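Local coordinates for lipoprotein outS (Dickeya dadantii, PDB 3UTK) that acts as the pilotin of the type II secretion system, an outer-membrane lipoprotein that interacts with the secretin OutD and is required for secretion of pectate lyases and cellulases, at residues L47-R58 with D69-A80. Numbering follows the deposited sequence.
Sequences LASLVAASKYLR and DGTILKTAVNVA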
ATOM      1  N   LEU A  47      -4.098   5.470  -1.773  1.00 27.63           N
ATOM      2  CA  LEU A  47      -2.734   5.031  -2.058  1.00 25.54           C
ATOM      3  C   LEU A  47      -2.028   4.566  -0.792  1.00 26.25           C
ATOM      4  O   LEU A  47      -1.319   3.557  -0.808  1.00 25.49           O
ATOM      5  CB  LEU A  47      -1.930   6.149  -2.719  1.00 26.83           C
ATOM      6  CG  LEU A  47      -2.506   6.645  -4.043  1.00 25.84           C
ATOM      7  CD1 LEU A  47      -1.662   7.793  -4.593  1.00 28.20           C
ATOM      8  CD2 LEU A  47      -2.592   5.507  -5.041  1.00 28.01           C
ATOM      9  N   ALA A  48      -2.234   5.301   0.302  1.00 25.04           N
ATOM     10  CA  ALA A  48      -1.585   4.990   1.569  1.00 24.69           C
ATOM     11  C   ALA A  48      -2.048   3.637   2.077  1.00 25.89           C
ATOM     12  O   ALA A  48      -1.269   2.880   2.656  1.00 27.49           O
ATOM     13  CB  ALA A  48      -1.862   6.086   2.612  1.00 24.92           C
ATOM     14  N   SER A  49      -3.321   3.338   1.850  1.00 23.40           N
ATOM     15  CA  SER A  49      -3.879   2.044   2.221  1.00 23.46           C
ATOM     16  C   SER A  49      -3.207   0.889   1.466  1.00 23.43           C
ATOM     17  O   SER A  49      -2.950  -0.172   2.037  1.00 21.10           O
ATOM     18  CB  SER A  49      -5.393   2.037   1.988  1.00 22.81           C
ATOM     19  OG  SER A  49      -5.940   0.746   2.208  1.00 24.19           O
ATOM     20  N   LEU A  50      -2.925   1.097   0.184  1.00 22.05           N
ATOM     21  CA  LEU A  50      -2.274   0.077  -0.635  1.00 21.37           C
ATOM     22  C   LEU A  50      -0.832  -0.111  -0.178  1.00 19.52           C
ATOM     23  O   LEU A  50      -0.350  -1.223  -0.073  1.00 18.83           O
ATOM     24  CB  LEU A  50      -2.314   0.462  -2.121  1.00 23.00           C
ATOM     25  CG  LEU A  50      -3.658   0.319  -2.843  1.00 23.59           C
ATOM     26  CD1 LEU A  50      -3.616   0.988  -4.220  1.00 25.15           C
ATOM     27  CD2 LEU A  50      -4.057  -1.145  -2.976  1.00 24.03           C
ATOM     28  N   VAL A  51      -0.154   0.990   0.116  1.00 17.35           N
ATOM     29  CA  VAL A  51       1.209   0.912   0.616  1.00 19.12           C
ATOM     30  C   VAL A  51       1.259   0.176   1.964  1.00 21.28           C
ATOM     31  O   VAL A  51       2.107  -0.693   2.170  1.00 22.22           O
ATOM     32  CB  VAL A  51       1.830   2.316   0.741  1.00 20.35           C
ATOM     33  CG1 VAL A  51       3.224   2.219   1.322  1.00 24.15           C
ATOM     34  CG2 VAL A  51       1.872   2.988  -0.640  1.00 22.56           C
ATOM     35  N   ALA A  52       0.348   0.526   2.867  1.00 21.40           N
ATOM     36  CA  ALA A  52       0.266  -0.114   4.182  1.00 20.98           C
ATOM     37  C   ALA A  52      -0.005  -1.611   4.087  1.00 19.79           C
ATOM     38  O   ALA A  52       0.613  -2.406   4.795  1.00 19.58           O
ATOM     39  CB  ALA A  52      -0.808   0.547   5.027  1.00 22.84           C
ATOM     40  N   ALA A  53      -0.945  -1.990   3.228  1.00 16.74           N
ATOM     41  CA  ALA A  53      -1.274  -3.403   3.033  1.00 17.23           C
ATOM     42  C   ALA A  53      -0.077  -4.166   2.456  1.00 18.66           C
ATOM     43  O   ALA A  53       0.200  -5.297   2.842  1.00 19.98           O
ATOM     44  CB  ALA A  53      -2.492  -3.550   2.126  1.00 19.52           C
ATOM     45  N   SER A  54       0.622  -3.538   1.513  1.00 18.93           N
ATOM     46  CA  SER A  54       1.816  -4.133   0.942  1.00 17.83           C
ATOM     47  C   SER A  54       2.928  -4.334   1.971  1.00 16.67           C
ATOM     48  O   SER A  54       3.555  -5.377   1.984  1.00 19.82           O
ATOM     49  CB  SER A  54       2.330  -3.300  -0.230  1.00 18.84           C
ATOM     50  OG  SER A  54       1.369  -3.264  -1.270  1.00 18.89           O
ATOM     51  N   LYS A  55       3.201  -3.330   2.808  1.00 15.16           N
ATOM     52  CA  LYS A  55       4.217  -3.493   3.851  1.00 14.15           C
ATOM     53  C   LYS A  55       3.780  -4.582   4.839  1.00 17.24           C
ATOM     54  O   LYS A  55       4.597  -5.364   5.315  1.00 19.44           O
ATOM     55  CB  LYS A  55       4.490  -2.170   4.580  1.00 17.85           C
ATOM     56  CG  LYS A  55       5.570  -2.274   5.657  1.00 20.60           C
ATOM     57  CD  LYS A  55       5.933  -0.924   6.265  1.00 23.98           C
ATOM     58  CE  LYS A  55       7.087  -1.071   7.250  1.00 27.98           C
ATOM     59  NZ  LYS A  55       7.695   0.242   7.603  1.00 31.64           N
ATOM     60  N   TYR A  56       2.491  -4.620   5.155  1.00 16.11           N
ATOM     61  CA  TYR A  56       1.961  -5.665   6.031  1.00 15.84           C
ATOM     62  C   TYR A  56       2.254  -7.058   5.454  1.00 15.73           C
ATOM     63  O   TYR A  56       2.652  -7.975   6.172  1.00 17.95           O
ATOM     64  CB  TYR A  56       0.454  -5.460   6.280  1.00 15.62           C
ATOM     65  CG  TYR A  56      -0.126  -6.382   7.328  1.00 17.90           C
ATOM     66  CD1 TYR A  56      -0.454  -7.698   7.022  1.00 17.08           C
ATOM     67  CD2 TYR A  56      -0.366  -5.928   8.620  1.00 18.25           C
ATOM     68  CE1 TYR A  56      -0.986  -8.541   7.987  1.00 18.84           C
ATOM     69  CE2 TYR A  56      -0.897  -6.765   9.586  1.00 17.09           C
ATOM     70  CZ  TYR A  56      -1.203  -8.064   9.266  1.00 17.77           C
ATOM     71  OH  TYR A  56      -1.723  -8.893  10.235  1.00 19.46           O
ATOM     72  N   LEU A  57       2.096  -7.214   4.147  1.00 16.57           N
ATOM     73  CA  LEU A  57       2.365  -8.508   3.539  1.00 15.08           C
ATOM     74  C   LEU A  57       3.851  -8.839   3.653  1.00 15.45           C
ATOM     75  O   LEU A  57       4.216  -9.950   4.019  1.00 16.73           O
ATOM     76  CB  LEU A  57       1.930  -8.548   2.073  1.00 15.42           C
ATOM     77  CG  LEU A  57       0.429  -8.664   1.777  1.00 16.42           C
ATOM     78  CD1 LEU A  57       0.134  -8.534   0.271  1.00 20.18           C
ATOM     79  CD2 LEU A  57      -0.140  -9.987   2.302  1.00 18.60           C
ATOM     80  N   ARG A  58       4.705  -7.872   3.341  1.00 14.98           N
ATOM     81  CA  ARG A  58       6.141  -8.140   3.367  1.00 13.48           C
ATOM     82  C   ARG A  58       6.612  -8.485   4.777  1.00 18.78           C
ATOM     83  O   ARG A  58       7.342  -9.454   4.977  1.00 20.67           O
ATOM     84  CB  ARG A  58       6.948  -6.948   2.824  1.00 14.73           C
ATOM     85  CG  ARG A  58       8.438  -7.259   2.612  1.00 17.92           C
ATOM     86  CD  ARG A  58       9.229  -6.004   2.262  1.00 19.72           C
ATOM     87  NE  ARG A  58       9.387  -5.139   3.423  1.00 21.71           N
ATOM     88  CZ  ARG A  58       9.048  -3.856   3.465  1.00 22.61           C
ATOM     89  NH1 ARG A  58       8.529  -3.265   2.396  1.00 23.41           N
ATOM     90  NH2 ARG A  58       9.228  -3.163   4.585  1.00 21.81           N
ATOM     91  N   ASP A  69       9.973  -0.238   1.124  1.00 28.62           N
ATOM     92  CA  ASP A  69       8.930   0.779   1.226  1.00 27.46           C
ATOM     93  C   ASP A  69       9.020   1.808   0.100  1.00 27.67           C
ATOM     94  O   ASP A  69       8.002   2.252  -0.429  1.00 27.36           O
ATOM     95  CB  ASP A  69       9.003   1.498   2.582  1.00 28.19           C
ATOM     96  CG  ASP A  69       8.752   0.568   3.763  1.00 30.18           C
ATOM     97  OD1 ASP A  69       8.360  -0.607   3.557  1.00 30.47           O
ATOM     98  OD2 ASP A  69       8.935   1.027   4.910  1.00 32.69           O
ATOM     99  N   GLY A  70      10.242   2.193  -0.253  1.00 29.37           N
ATOM    100  CA  GLY A  70      10.457   3.176  -1.305  1.00 29.21           C
ATOM    101  C   GLY A  70       9.898   2.704  -2.635  1.00 27.40           C
ATOM    102  O   GLY A  70       9.269   3.473  -3.362  1.00 27.20           O
ATOM    103  N   THR A  71      10.119   1.429  -2.946  1.00 25.23           N
ATOM    104  CA  THR A  71       9.625   0.853  -4.193  1.00 25.28           C
ATOM    105  C   THR A  71       8.108   0.712  -4.169  1.00 23.46           C
ATOM    106  O   THR A  71       7.438   0.987  -5.167  1.00 23.42           O
ATOM    107  CB  THR A  71      10.257  -0.522  -4.484  1.00 26.59           C
ATOM    108  OG1 THR A  71      11.684  -0.398  -4.520  1.00 31.39           O
ATOM    109  CG2 THR A  71       9.766  -1.072  -5.820  1.00 21.86           C
ATOM    110  N   ILE A  72       7.569   0.264  -3.034  1.00 21.99           N
ATOM    111  CA  ILE A  72       6.124   0.195  -2.860  1.00 23.52           C
ATOM    112  C   ILE A  72       5.497   1.577  -3.065  1.00 23.54           C
ATOM    113  O   ILE A  72       4.488   1.711  -3.761  1.00 22.02           O
ATOM    114  CB  ILE A  72       5.743  -0.365  -1.471  1.00 23.10           C
ATOM    115  CG1 ILE A  72       6.226  -1.812  -1.323  1.00 23.01           C
ATOM    116  CG2 ILE A  72       4.237  -0.293  -1.258  1.00 21.74           C
ATOM    117  CD1 ILE A  72       5.990  -2.411   0.081  1.00 23.92           C
ATOM    118  N   LEU A  73       6.099   2.600  -2.464  1.00 24.54           N
ATOM    119  CA  LEU A  73       5.622   3.967  -2.630  1.00 26.11           C
ATOM    120  C   LEU A  73       5.647   4.417  -4.091  1.00 27.45           C
ATOM    121  O   LEU A  73       4.699   5.038  -4.583  1.00 25.92           O
ATOM    122  CB  LEU A  73       6.468   4.934  -1.802  1.00 30.11           C
ATOM    123  CG  LEU A  73       5.723   6.206  -1.429  1.00 39.02           C
ATOM    124  CD1 LEU A  73       4.806   5.887  -0.252  1.00 37.45           C
ATOM    125  CD2 LEU A  73       6.690   7.334  -1.080  1.00 43.47           C
ATOM    126  N   LYS A  74       6.745   4.114  -4.773  1.00 26.90           N
ATOM    127  CA  LYS A  74       6.898   4.500  -6.164  1.00 26.32           C
ATOM    128  C   LYS A  74       5.816   3.828  -7.001  1.00 26.13           C
ATOM    129  O   LYS A  74       5.332   4.401  -7.977  1.00 26.35           O
ATOM    130  CB  LYS A  74       8.288   4.109  -6.670  1.00 28.50           C
ATOM    131  CG  LYS A  74       8.591   4.561  -8.083  1.00 35.09           C
ATOM    132  CD  LYS A  74       9.889   3.959  -8.580  1.00 42.31           C
ATOM    133  CE  LYS A  74      11.062   4.342  -7.691  1.00 48.53           C
ATOM    134  NZ  LYS A  74      12.364   4.032  -8.368  1.00 52.72           N
ATOM    135  N   THR A  75       5.434   2.613  -6.612  1.00 23.68           N
ATOM    136  CA  THR A  75       4.387   1.886  -7.321  1.00 23.00           C
ATOM    137  C   THR A  75       3.034   2.570  -7.154  1.00 24.48           C
ATOM    138  O   THR A  75       2.263   2.685  -8.110  1.00 23.34           O
ATOM    139  CB  THR A  75       4.276   0.436  -6.834  1.00 23.04           C
ATOM    140  OG1 THR A  75       5.538  -0.222  -7.015  1.00 25.84           O
ATOM    141  CG2 THR A  75       3.211  -0.303  -7.621  1.00 21.73           C
ATOM    142  N   ALA A  76       2.752   3.039  -5.943  1.00 24.65           N
ATOM    143  CA  ALA A  76       1.501   3.739  -5.684  1.00 23.43           C
ATOM    144  C   ALA A  76       1.453   5.040  -6.482  1.00 25.86           C
ATOM    145  O   ALA A  76       0.419   5.400  -7.047  1.00 25.38           O
ATOM    146  CB  ALA A  76       1.330   4.013  -4.172  1.00 23.75           C
ATOM    147  N   VAL A  77       2.576   5.746  -6.528  1.00 27.65           N
ATOM    148  CA  VAL A  77       2.636   6.977  -7.303  1.00 27.92           C
ATOM    149  C   VAL A  77       2.391   6.683  -8.786  1.00 27.04           C
ATOM    150  O   VAL A  77       1.644   7.404  -9.445  1.00 26.97           O
ATOM    151  CB  VAL A  77       3.958   7.741  -7.082  1.00 30.23           C
ATOM    152  CG1 VAL A  77       4.079   8.896  -8.051  1.00 31.16           C
ATOM    153  CG2 VAL A  77       4.046   8.238  -5.636  1.00 32.80           C
ATOM    154  N   ASN A  78       2.986   5.605  -9.300  1.00 26.84           N
ATOM    155  CA  ASN A  78       2.804   5.233 -10.706  1.00 28.04           C
ATOM    156  C   ASN A  78       1.358   4.900 -11.046  1.00 25.78           C
ATOM    157  O   ASN A  78       0.844   5.305 -12.088  1.00 25.59           O
ATOM    158  CB  ASN A  78       3.718   4.070 -11.091  1.00 32.75           C
ATOM    159  CG  ASN A  78       5.148   4.514 -11.346  1.00 40.32           C
ATOM    160  OD1 ASN A  78       5.467   5.698 -11.249  1.00 42.17           O
ATOM    161  ND2 ASN A  78       6.018   3.561 -11.662  1.00 44.26           N
ATOM    162  N   VAL A  79       0.707   4.142 -10.172  1.00 24.91           N
ATOM    163  CA  VAL A  79      -0.717   3.871 -10.332  1.00 27.88           C
ATOM    164  C   VAL A  79      -1.510   5.183 -10.373  1.00 26.92           C
ATOM    165  O   VAL A  79      -2.396   5.352 -11.209  1.00 27.16           O
ATOM    166  CB  VAL A  79      -1.238   2.956  -9.208  1.00 31.07           C
ATOM    167  CG1 VAL A  79      -2.764   2.922  -9.202  1.00 33.09           C
ATOM    168  CG2 VAL A  79      -0.661   1.557  -9.371  1.00 31.92           C
ATOM    169  N   ALA A  80      -1.175   6.116  -9.484  1.00 27.27           N
ATOM    170  CA  ALA A  80      -1.826   7.422  -9.469  1.00 27.74           C
ATOM    171  C   ALA A  80      -1.664   8.145 -10.809  1.00 26.19           C
ATOM    172  O   ALA A  80      -2.616   8.721 -11.333  1.00 27.90           O
ATOM    173  CB  ALA A  80      -1.283   8.282  -8.322  1.00 27.45           C
TER
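Segments 47-58 and 69-80 run antiparallel as the two arms of an alpha-helical hairpin, their axes 9.4 Å apart at closest approach and 147° between N-to-C directions. Ile72 is the central knob, set into a hole formed by Val51, Ser54, Lys55 and Arg58. Its two branches divide the work: CG2, which lies anti to the backbone N, meets Val51 CG1 at 3.7 Å and also packs on Ser54 CB, whereas CD1 approaches the Arg58 guanidinium obliquely, 3.5 Å from NH1. Val51 uses its other methyl for the next turn, CG2 lying 3.7 Å from Ala76 CB and near Leu73 CD1. Leu47 lies against two alanines of the other helix: its CD1 touches Ala80 CB at 3.8 Å and its CD2 approaches Ala76 O. Ser54, though buried, has its hydroxyl satisfied: OG donates to Leu50 O, 2.9 Å away, within its own helix. At the other end, Asp69 bridges two cations with separate oxygens. Arg58, bent at chi3 (73°), turns NH1 and NH2 end-on to the single atom OD1, each 2.9 Å from it and with OD1 almost in the guanidinium plane. The extended Lys55 brings NZ to the syn side of Asp69 OD2 at 3.1 Å. These bonds probably stabilise the carboxylate's charge and limit its rotation. Lys55 NZ has its stronger polar partner outside the pair, a salt bridge to Glu98 of helix 94-106, and Pro67 O accepts from Arg58 NH1, tying the network to the interhelical loop. Near the chain centre, the hairpin packs through Val51 and Leu73 against helix 94-106, while Ser54 and Thr75 meet Phe125 and Met129 of helix 123-131, consistent with the nested perpendicular hairpins of this pilotin.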